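Long-range contacts in precorrin-6Y C5,15-methyltransferase (Decarboxylating) (Geobacter metallireducens, PDB 3E05), which probably acts in adenosylcobalamin biosynthesis as an S-adenosylmethionine-dependent, decarboxylating methyltransferase, of which this chain is the C-terminal domain: residues Val162-Val167 against Pro186-Thr191; Asp40-Trp45 against Pro109-Ile114; Glu96-Glu101 against Gly118-Glu123. One frame throughout, in Å; residues are numbered along the deposited sequence.

Contact 1. Residues Val162-Val167 against Pro186-Thr191; sequences VEVACV and PVYIIT
Tyr188 and Cys166 face each other as a non-hydrogen-bonded pair of an antiparallel ladder, and the tyrosine can be followed outward from its backbone. Its CB carries CG anti to the carbonyl carbon (chi1 -69°), on the face of the sheet shared with Cys166 and Val164. CD1 lies by Cys166 CB and also meets Val164 CG1, 3.9 Å away at the ring edge. CE1 packs on Cys166 CB at 3.6 Å. Over one face sits Cys166 SG, 3.9 Å from the Tyr188 ring centroid and displaced toward the rim, a sulfur-aromatic contact. At the tip, Tyr188 OH is hydrogen-bonded to the OH of Tyr188 of the fourth subunit. Beyond the ring, Pro186 CB closes on Cys166 SG, and at the far end Val162 CG1 reaches Ile190 CG2 at 3.7 Å.

Three hydrogen-bonded pairs hold the backbones: Glu163 with Thr191, Ala165 with Ile189 and Val167 with Val187. The closest of their six bonds, Ile189 N to Ala165 O, is 2.8 Å. On the face carrying these residues a water donates to Ile189 O at 2.6 Å and to Glu163 OE2, and accepts from Thr191 OG1. The same OE2 makes a salt bridge with Lys35. On this face too, Val167 CG2 meets Ile189 CD1 at 3.8 Å.

This is the C-terminal hairpin of the domain. Strand 137-142 borders 180-193, helix 26-35 covers the Ile189 face, and helix 145-157 packs on the Val164 and Tyr188 face. Along its other edge, residues Val164-Val167 pair antiparallel with a strand of the second subunit, carrying the sheet across the interface.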
loop_
_atom_site.group_PDB
_atom_site.type_symbol
_atom_site.label_atom_id
_atom_site.label_comp_id
_atom_site.label_asym_id
_atom_site.label_seq_id
_atom_site.Cartn_x
_atom_site.Cartn_y
_atom_site.Cartn_z
ATOM N N VAL D 162 5.920 8.033 -20.537
ATOM C CA VAL D 162 4.821 7.752 -19.602
ATOM C C VAL D 162 5.374 7.241 -18.261
ATOM O O VAL D 162 6.192 6.328 -18.226
ATOM C CB VAL D 162 3.778 6.749 -20.208
ATOM C CG1 VAL D 162 2.676 6.372 -19.190
ATOM C CG2 VAL D 162 3.131 7.321 -21.471
ATOM N N GLU D 163 4.944 7.874 -17.173
ATOM C CA GLU D 163 5.171 7.357 -15.828
ATOM C C GLU D 163 3.826 6.913 -15.273
ATOM O O GLU D 163 2.811 7.572 -15.501
ATOM C CB GLU D 163 5.759 8.441 -14.929
ATOM C CG GLU D 163 5.808 8.059 -13.433
ATOM C CD GLU D 163 6.093 9.238 -12.538
ATOM O OE1 GLU D 163 7.253 9.685 -12.516
ATOM O OE2 GLU D 163 5.168 9.721 -11.854
ATOM N N VAL D 164 3.816 5.798 -14.539
ATOM C CA VAL D 164 2.628 5.378 -13.800
ATOM C C VAL D 164 2.974 5.368 -12.320
ATOM O O VAL D 164 3.964 4.757 -11.936
ATOM C CB VAL D 164 2.154 3.973 -14.221
ATOM C CG1 VAL D 164 0.852 3.614 -13.504
ATOM C CG2 VAL D 164 2.001 3.887 -15.738
ATOM N N ALA D 165 2.175 6.050 -11.506
ATOM C CA ALA D 165 2.366 6.049 -10.045
ATOM C C ALA D 165 1.109 5.515 -9.349
ATOM O O ALA D 165 0.027 6.106 -9.434
ATOM C CB ALA D 165 2.708 7.440 -9.547
ATOM N N CYS D 166 1.246 4.377 -8.676
ATOM C CA CYS D 166 0.123 3.804 -7.953
ATOM C C CYS D 166 0.181 4.315 -6.540
ATOM O O CYS D 166 1.159 4.081 -5.814
ATOM C CB CYS D 166 0.142 2.274 -7.966
ATOM S SG CYS D 166 -1.299 1.580 -7.133
ATOM N N VAL D 167 -0.872 5.029 -6.162
ATOM C CA VAL D 167 -0.914 5.722 -4.882
ATOM C C VAL D 167 -1.938 5.051 -3.992
ATOM O O VAL D 167 -3.113 4.960 -4.339
ATOM C CB VAL D 167 -1.225 7.245 -5.061
ATOM C CG1 VAL D 167 -1.494 7.921 -3.705
ATOM C CG2 VAL D 167 -0.072 7.940 -5.809
ATOM N N PRO D 186 -6.911 1.961 -4.558
ATOM C CA PRO D 186 -5.704 2.527 -5.143
ATOM C C PRO D 186 -6.038 3.371 -6.369
ATOM O O PRO D 186 -7.049 3.124 -7.042
ATOM C CB PRO D 186 -4.881 1.313 -5.581
ATOM C CG PRO D 186 -5.671 0.098 -5.201
ATOM C CD PRO D 186 -7.028 0.506 -4.776
ATOM N N VAL D 187 -5.213 4.374 -6.633
ATOM C CA VAL D 187 -5.366 5.146 -7.864
ATOM C C VAL D 187 -4.060 5.128 -8.636
ATOM O O VAL D 187 -2.971 5.323 -8.083
ATOM C CB VAL D 187 -5.859 6.630 -7.621
ATOM C CG1 VAL D 187 -6.099 7.359 -8.949
ATOM C CG2 VAL D 187 -7.139 6.678 -6.780
ATOM N N TYR D 188 -4.166 4.873 -9.936
ATOM C CA TYR D 188 -3.000 4.912 -10.791
ATOM C C TYR D 188 -2.951 6.276 -11.462
ATOM O O TYR D 188 -3.829 6.596 -12.256
ATOM C CB TYR D 188 -3.107 3.815 -11.861
ATOM C CG TYR D 188 -2.979 2.428 -11.274
ATOM C CD1 TYR D 188 -1.721 1.827 -11.159
ATOM C CD2 TYR D 188 -4.096 1.741 -10.791
ATOM C CE1 TYR D 188 -1.584 0.525 -10.630
ATOM C CE2 TYR D 188 -3.968 0.460 -10.224
ATOM C CZ TYR D 188 -2.711 -0.140 -10.158
ATOM O OH TYR D 188 -2.578 -1.394 -9.590
ATOM N N ILE D 189 -1.947 7.073 -11.096
ATOM C CA ILE D 189 -1.755 8.395 -11.687
ATOM C C ILE D 189 -0.759 8.272 -12.837
ATOM O O ILE D 189 0.433 8.021 -12.643
ATOM C CB ILE D 189 -1.287 9.420 -10.629
ATOM C CG1 ILE D 189 -2.339 9.503 -9.511
ATOM C CG2 ILE D 189 -0.996 10.783 -11.271
ATOM C CD1 ILE D 189 -1.899 10.237 -8.273
ATOM N N ILE D 190 -1.280 8.477 -14.045
ATOM C CA ILE D 190 -0.498 8.333 -15.274
ATOM C C ILE D 190 -0.108 9.714 -15.798
ATOM O O ILE D 190 -0.985 10.531 -16.062
ATOM C CB ILE D 190 -1.323 7.582 -16.342
ATOM C CG1 ILE D 190 -1.808 6.241 -15.789
ATOM C CG2 ILE D 190 -0.508 7.400 -17.635
ATOM C CD1 ILE D 190 -2.912 5.585 -16.584
ATOM N N THR D 191 1.193 9.960 -15.924
ATOM C CA THR D 191 1.733 11.219 -16.430
ATOM C C THR D 191 2.467 11.001 -17.746
ATOM O O THR D 191 3.320 10.127 -17.856
ATOM C CB THR D 191 2.631 11.888 -15.384
ATOM O OG1 THR D 191 1.913 11.956 -14.147
ATOM C CG2 THR D 191 3.016 13.321 -15.816
HETATM O O HOH W 1 2.360 9.809 -12.536
#

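Contact 2. Residues Asp40-Trp45 against Pro109-Ile114; sequences DDLVMW and PDRVFI
Val43 meets Asp110 through both of its backbone polar atoms. Its N-H points almost straight at the carboxylate, 3.0 Å from Val43 N to Asp110 OD2 with 173° at the hydrogen, using the anti lone pair. Val43 O accepts twice, from Asp110 N at 2.8 Å and from Arg111 N at 3.2 Å. The aspartate thus supplies a side-chain acceptor just where the regular parallel ladder begins. Two further backbone bonds continue the ladder, Trp45 N to Arg111 O and Phe113 N to Trp45 O.

Leu42 packs on the side chains of Asp110 and Arg111. Its CD2 touches the Asp110 carboxyl group, while CD1 lies over the centre of the guanidinium, 3.6 Å from Arg111 CZ. A bend at chi2 (-59°) turns CD of Arg111 back, and NH1 hydrogen-bonds to Asp110 O at 3.0 Å, the oxygen in the guanidinium plane but NH1 above the carbonyl plane; NH2 bonds to Arg37 O.

On the other face of the sheet Pro109 lies flat on Trp45. Pro109 CG stands 3.5 Å from the centroid of the six-membered Trp45 ring and nearly on its normal, a CH-pi contact, and Val112 CG2 comes to Trp45 CE3 at 3.8 Å. Trp45 NE1 is held by Pro107 O, and helix 121-131 packs on the indole through Val128 and Arg131.

The chemistry joins two neighbouring central strands of a Rossmann-like methyltransferase sheet. Main-chain carbonyls of Asp110 and Arg37 satisfy N-H groups of the buried arginine and would be expected to stabilise its positive charge; the Asp110 carboxylate takes the N-H that opens strand 43-47, its OD1 having Lys133 as a long, weak ion partner.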
loop_
_atom_site.group_PDB
_atom_site.type_symbol
_atom_site.label_atom_id
_atom_site.label_comp_id
_atom_site.label_asym_id
_atom_site.label_seq_id
_atom_site.Cartn_x
_atom_site.Cartn_y
_atom_site.Cartn_z
ATOM N N ASP D 40 1.407 29.511 -13.424
ATOM C CA ASP D 40 0.360 30.480 -13.740
ATOM C C ASP D 40 0.278 30.776 -15.254
ATOM O O ASP D 40 1.221 30.499 -15.989
ATOM C CB ASP D 40 0.542 31.756 -12.911
ATOM C CG ASP D 40 -0.774 32.460 -12.634
ATOM O OD1 ASP D 40 -1.823 31.983 -13.113
ATOM O OD2 ASP D 40 -0.765 33.493 -11.934
ATOM N N ASP D 41 -0.886 31.256 -15.701
ATOM C CA ASP D 41 -1.150 31.680 -17.095
ATOM C C ASP D 41 -1.349 30.560 -18.117
ATOM O O ASP D 41 -1.513 30.850 -19.306
ATOM C CB ASP D 41 -0.091 32.670 -17.626
ATOM C CG ASP D 41 0.046 33.910 -16.765
ATOM O OD1 ASP D 41 -0.969 34.596 -16.518
ATOM O OD2 ASP D 41 1.184 34.212 -16.354
ATOM N N LEU D 42 -1.347 29.297 -17.684
ATOM C CA LEU D 42 -1.523 28.181 -18.633
ATOM C C LEU D 42 -2.987 27.896 -18.918
ATOM O O LEU D 42 -3.864 28.273 -18.154
ATOM C CB LEU D 42 -0.854 26.896 -18.128
ATOM C CG LEU D 42 0.668 26.865 -17.921
ATOM C CD1 LEU D 42 1.109 25.447 -17.616
ATOM C CD2 LEU D 42 1.430 27.390 -19.126
ATOM N N VAL D 43 -3.244 27.206 -20.019
ATOM C CA VAL D 43 -4.576 26.719 -20.314
ATOM C C VAL D 43 -4.633 25.217 -20.009
ATOM O O VAL D 43 -3.796 24.455 -20.493
ATOM C CB VAL D 43 -4.995 27.001 -21.784
ATOM C CG1 VAL D 43 -6.311 26.276 -22.147
ATOM C CG2 VAL D 43 -5.137 28.512 -22.014
ATOM N N MET D 44 -5.619 24.826 -19.203
ATOM C CA MET D 44 -5.822 23.441 -18.812
ATOM C C MET D 44 -7.199 22.934 -19.244
ATOM O O MET D 44 -8.197 23.618 -19.062
ATOM C CB MET D 44 -5.658 23.323 -17.293
ATOM C CG MET D 44 -5.899 21.917 -16.693
ATOM S SD MET D 44 -5.511 21.911 -14.922
ATOM C CE MET D 44 -6.799 20.823 -14.374
ATOM N N TRP D 45 -7.252 21.731 -19.818
ATOM C CA TRP D 45 -8.526 21.019 -19.965
ATOM C C TRP D 45 -8.699 19.967 -18.849
ATOM O O TRP D 45 -7.766 19.207 -18.578
ATOM C CB TRP D 45 -8.585 20.288 -21.304
ATOM C CG TRP D 45 -8.488 21.125 -22.567
ATOM C CD1 TRP D 45 -8.557 22.492 -22.679
ATOM C CD2 TRP D 45 -8.364 20.622 -23.901
ATOM N NE1 TRP D 45 -8.442 22.867 -24.004
ATOM C CE2 TRP D 45 -8.344 21.739 -24.775
ATOM C CE3 TRP D 45 -8.255 19.337 -24.442
ATOM C CZ2 TRP D 45 -8.214 21.605 -26.164
ATOM C CZ3 TRP D 45 -8.117 19.205 -25.832
ATOM C CH2 TRP D 45 -8.105 20.331 -26.669
ATOM N N PRO D 109 -4.467 23.403 -25.309
ATOM C CA PRO D 109 -4.105 23.212 -23.909
ATOM C C PRO D 109 -2.602 23.030 -23.681
ATOM O O PRO D 109 -1.896 22.451 -24.512
ATOM C CB PRO D 109 -4.861 21.941 -23.547
ATOM C CG PRO D 109 -4.848 21.121 -24.841
ATOM C CD PRO D 109 -4.711 22.114 -25.994
ATOM N N ASP D 110 -2.128 23.564 -22.561
ATOM C CA ASP D 110 -0.807 23.271 -22.057
ATOM C C ASP D 110 -0.870 22.004 -21.196
ATOM O O ASP D 110 0.111 21.288 -21.080
ATOM C CB ASP D 110 -0.314 24.416 -21.182
ATOM C CG ASP D 110 -0.084 25.698 -21.976
ATOM O OD1 ASP D 110 0.867 25.716 -22.767
ATOM O OD2 ASP D 110 -0.842 26.671 -21.787
ATOM N N ARG D 111 -2.022 21.779 -20.571
ATOM C CA ARG D 111 -2.172 20.765 -19.520
ATOM C C ARG D 111 -3.532 20.105 -19.721
ATOM O O ARG D 111 -4.535 20.793 -19.904
ATOM C CB ARG D 111 -2.089 21.415 -18.129
ATOM C CG ARG D 111 -0.770 22.084 -17.784
ATOM C CD ARG D 111 0.386 21.102 -17.849
ATOM N NE ARG D 111 1.644 21.674 -17.382
ATOM C CZ ARG D 111 2.560 22.238 -18.170
ATOM N NH1 ARG D 111 2.367 22.331 -19.486
ATOM N NH2 ARG D 111 3.670 22.731 -17.636
ATOM N N VAL D 112 -3.571 18.772 -19.755
ATOM C CA VAL D 112 -4.846 18.097 -19.813
ATOM C C VAL D 112 -4.896 17.033 -18.734
ATOM O O VAL D 112 -3.977 16.216 -18.632
ATOM C CB VAL D 112 -5.119 17.454 -21.188
ATOM C CG1 VAL D 112 -6.413 16.674 -21.147
ATOM C CG2 VAL D 112 -5.214 18.520 -22.278
ATOM N N PHE D 113 -5.935 17.102 -17.915
ATOM C CA PHE D 113 -6.258 16.044 -16.968
ATOM C C PHE D 113 -7.467 15.301 -17.506
ATOM O O PHE D 113 -8.466 15.907 -17.885
ATOM C CB PHE D 113 -6.533 16.571 -15.556
ATOM C CG PHE D 113 -6.970 15.489 -14.594
ATOM C CD1 PHE D 113 -6.100 14.430 -14.283
ATOM C CD2 PHE D 113 -8.256 15.490 -14.043
ATOM C CE1 PHE D 113 -6.504 13.394 -13.391
ATOM C CE2 PHE D 113 -8.655 14.470 -13.153
ATOM C CZ PHE D 113 -7.764 13.421 -12.829
ATOM N N ILE D 114 -7.348 13.980 -17.595
ATOM C CA ILE D 114 -8.462 13.146 -17.991
ATOM C C ILE D 114 -8.958 12.356 -16.773
ATOM O O ILE D 114 -8.324 11.375 -16.347
ATOM C CB ILE D 114 -8.058 12.203 -19.159
ATOM C CG1 ILE D 114 -7.533 13.026 -20.348
ATOM C CG2 ILE D 114 -9.216 11.310 -19.558
ATOM C CD1 ILE D 114 -6.702 12.241 -21.338
#

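Contact 3. Residues Glu96-Glu101 against Gly118-Glu123; sequences EAFAPE and GGMLEE
Gly118 O is approached by two carbons of the Phe98 ring edge, lying in the ring plane 3.3 Å from Phe98 CZ and 3.4 Å from Phe98 CE1. The contact is between a carbonyl oxygen and the slightly positive rim of an aromatic ring, weak but electrostatically favourable. Phe98 has CG anti to the backbone N (chi1 -176°), and the far rim of the ring, CE1 and CZ, is what meets the glycine.

Met120 packs against the same two ring atoms. Its CG, anti to its own carbonyl carbon (chi1 -60°), comes 3.7 Å from Phe98 CZ, and the two side chains cross at about a right angle. The chain then bends at chi2 and chi3, leaving SD 5.4 Å from the Phe98 ring centroid, an oblique and rather distant Met-aromatic contact. Met120 CB also sits against a backbone oxygen, 3.6 Å from Ala99 O, and Pro100 CD meets the same CB more loosely, at 4.2 Å. One turn on, Pro100 CG packs against Glu123 CB at 3.9 Å, while the glutamate chain bends off at chi2. Pro100 also rests on Ile124 and Ala127 of the same helix.

The peptide before Pro100 is cis, and residues Phe98-Glu101 form a type VI turn with a weak bond of 3.3 Å from Glu101 N to Phe98 O. This turn rests against the start of helix 121-131, whose N-cap position is Met120. Both segments follow the C-terminal ends of parallel strands, 92-96 and 111-114; in Rossmann-like class I methyltransferases, loops at this edge of the sheet commonly border the S-adenosylmethionine pocket.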
loop_
_atom_site.group_PDB
_atom_site.type_symbol
_atom_site.label_atom_id
_atom_site.label_comp_id
_atom_site.label_asym_id
_atom_site.label_seq_id
_atom_site.Cartn_x
_atom_site.Cartn_y
_atom_site.Cartn_z
ATOM N N GLU D 96 -20.348 21.891 -21.165
ATOM C CA GLU D 96 -21.189 20.701 -21.222
ATOM C C GLU D 96 -20.941 19.954 -22.541
ATOM O O GLU D 96 -21.342 20.412 -23.620
ATOM C CB GLU D 96 -22.659 21.090 -21.050
ATOM C CG GLU D 96 -23.618 19.916 -21.102
ATOM C CD GLU D 96 -25.085 20.321 -20.978
ATOM O OE1 GLU D 96 -25.383 21.500 -20.648
ATOM O OE2 GLU D 96 -25.939 19.433 -21.197
ATOM N N ALA D 97 -20.269 18.808 -22.448
ATOM C CA ALA D 97 -19.807 18.081 -23.630
ATOM C C ALA D 97 -19.473 16.627 -23.330
ATOM O O ALA D 97 -19.182 16.270 -22.187
ATOM C CB ALA D 97 -18.585 18.776 -24.233
ATOM N N PHE D 98 -19.517 15.809 -24.379
ATOM C CA PHE D 98 -19.113 14.409 -24.331
ATOM C C PHE D 98 -17.848 14.303 -25.180
ATOM O O PHE D 98 -17.919 13.975 -26.367
ATOM C CB PHE D 98 -20.256 13.524 -24.872
ATOM C CG PHE D 98 -20.003 12.024 -24.801
ATOM C CD1 PHE D 98 -19.015 11.477 -23.985
ATOM C CD2 PHE D 98 -20.803 11.155 -25.543
ATOM C CE1 PHE D 98 -18.811 10.093 -23.929
ATOM C CE2 PHE D 98 -20.610 9.772 -25.494
ATOM C CZ PHE D 98 -19.613 9.243 -24.685
ATOM N N ALA D 99 -16.698 14.600 -24.561
ATOM C CA ALA D 99 -15.395 14.630 -25.247
ATOM C C ALA D 99 -15.113 13.342 -26.028
ATOM O O ALA D 99 -15.450 12.255 -25.545
ATOM C CB ALA D 99 -14.282 14.904 -24.248
ATOM N N PRO D 100 -14.477 13.439 -27.223
ATOM C CA PRO D 100 -13.781 14.556 -27.890
ATOM C C PRO D 100 -14.635 15.683 -28.504
ATOM O O PRO D 100 -14.066 16.666 -28.998
ATOM C CB PRO D 100 -12.956 13.855 -28.978
ATOM C CG PRO D 100 -13.735 12.638 -29.308
ATOM C CD PRO D 100 -14.420 12.208 -28.037
ATOM N N GLU D 101 -15.961 15.540 -28.484
ATOM C CA GLU D 101 -16.859 16.636 -28.873
ATOM C C GLU D 101 -16.715 17.785 -27.882
ATOM O O GLU D 101 -16.553 17.560 -26.681
ATOM C CB GLU D 101 -18.323 16.186 -28.897
ATOM C CG GLU D 101 -18.670 15.122 -29.935
ATOM C CD GLU D 101 -20.164 14.829 -29.988
ATOM O OE1 GLU D 101 -20.706 14.742 -31.110
ATOM O OE2 GLU D 101 -20.798 14.692 -28.915
ATOM N N GLY D 118 -15.792 8.223 -20.480
ATOM C CA GLY D 118 -17.098 7.765 -20.986
ATOM C C GLY D 118 -17.062 6.815 -22.178
ATOM O O GLY D 118 -17.866 6.940 -23.103
ATOM N N GLY D 119 -16.118 5.878 -22.162
ATOM C CA GLY D 119 -15.934 4.921 -23.251
ATOM C C GLY D 119 -15.203 5.473 -24.463
ATOM O O GLY D 119 -15.088 4.787 -25.477
ATOM N N MET D 120 -14.690 6.700 -24.359
ATOM C CA MET D 120 -14.058 7.381 -25.495
ATOM C C MET D 120 -12.567 7.666 -25.297
ATOM O O MET D 120 -12.069 8.684 -25.779
ATOM C CB MET D 120 -14.803 8.691 -25.831
ATOM C CG MET D 120 -16.282 8.531 -26.211
ATOM S SD MET D 120 -16.559 7.411 -27.598
ATOM C CE MET D 120 -15.966 8.401 -28.958
ATOM N N LEU D 121 -11.857 6.762 -24.622
ATOM C CA LEU D 121 -10.455 6.997 -24.241
ATOM C C LEU D 121 -9.490 7.225 -25.416
ATOM O O LEU D 121 -8.752 8.209 -25.419
ATOM C CB LEU D 121 -9.924 5.898 -23.300
ATOM C CG LEU D 121 -8.470 6.073 -22.811
ATOM C CD1 LEU D 121 -8.304 7.359 -22.014
ATOM C CD2 LEU D 121 -7.962 4.850 -22.022
ATOM N N GLU D 122 -9.506 6.319 -26.396
ATOM C CA GLU D 122 -8.607 6.410 -27.544
ATOM C C GLU D 122 -8.868 7.687 -28.336
ATOM O O GLU D 122 -7.936 8.387 -28.751
ATOM C CB GLU D 122 -8.767 5.188 -28.457
ATOM C CG GLU D 122 -7.535 4.928 -29.313
ATOM C CD GLU D 122 -7.725 3.821 -30.330
ATOM O OE1 GLU D 122 -8.622 2.964 -30.159
ATOM O OE2 GLU D 122 -6.961 3.814 -31.313
ATOM N N GLU D 123 -10.147 7.980 -28.524
ATOM C CA GLU D 123 -10.574 9.142 -29.277
ATOM C C GLU D 123 -10.203 10.434 -28.552
ATOM O O GLU D 123 -9.825 11.419 -29.192
ATOM C CB GLU D 123 -12.077 9.070 -29.553
ATOM C CG GLU D 123 -12.473 7.900 -30.458
ATOM C CD GLU D 123 -12.850 6.611 -29.712
ATOM O OE1 GLU D 123 -12.609 6.489 -28.486
ATOM O OE2 GLU D 123 -13.398 5.701 -30.373
#

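In the fold
From the N terminus, strand 43-47 waits through two helices and two strands until contact 2 closes that long loop by setting 109-114 beside 40-45. Contact 3 opens inside this span, at the loop after strand 92-96, and closes beyond it at the start of helix 121-131, so contacts 2 and 3 cross. Their centres lie about 17 Å apart, joined by the run from strand 111-114 into the helix. Contact 1 comes later, in series, within the long hairpin of strands 161-173 and 180-193. Contacts 1 and 2 belong to one seven-stranded sheet of order 3-2-1-4-5-7-6, the class I methyltransferase pattern, while contact 3 lies beyond the C-terminal ends of its parallel strands.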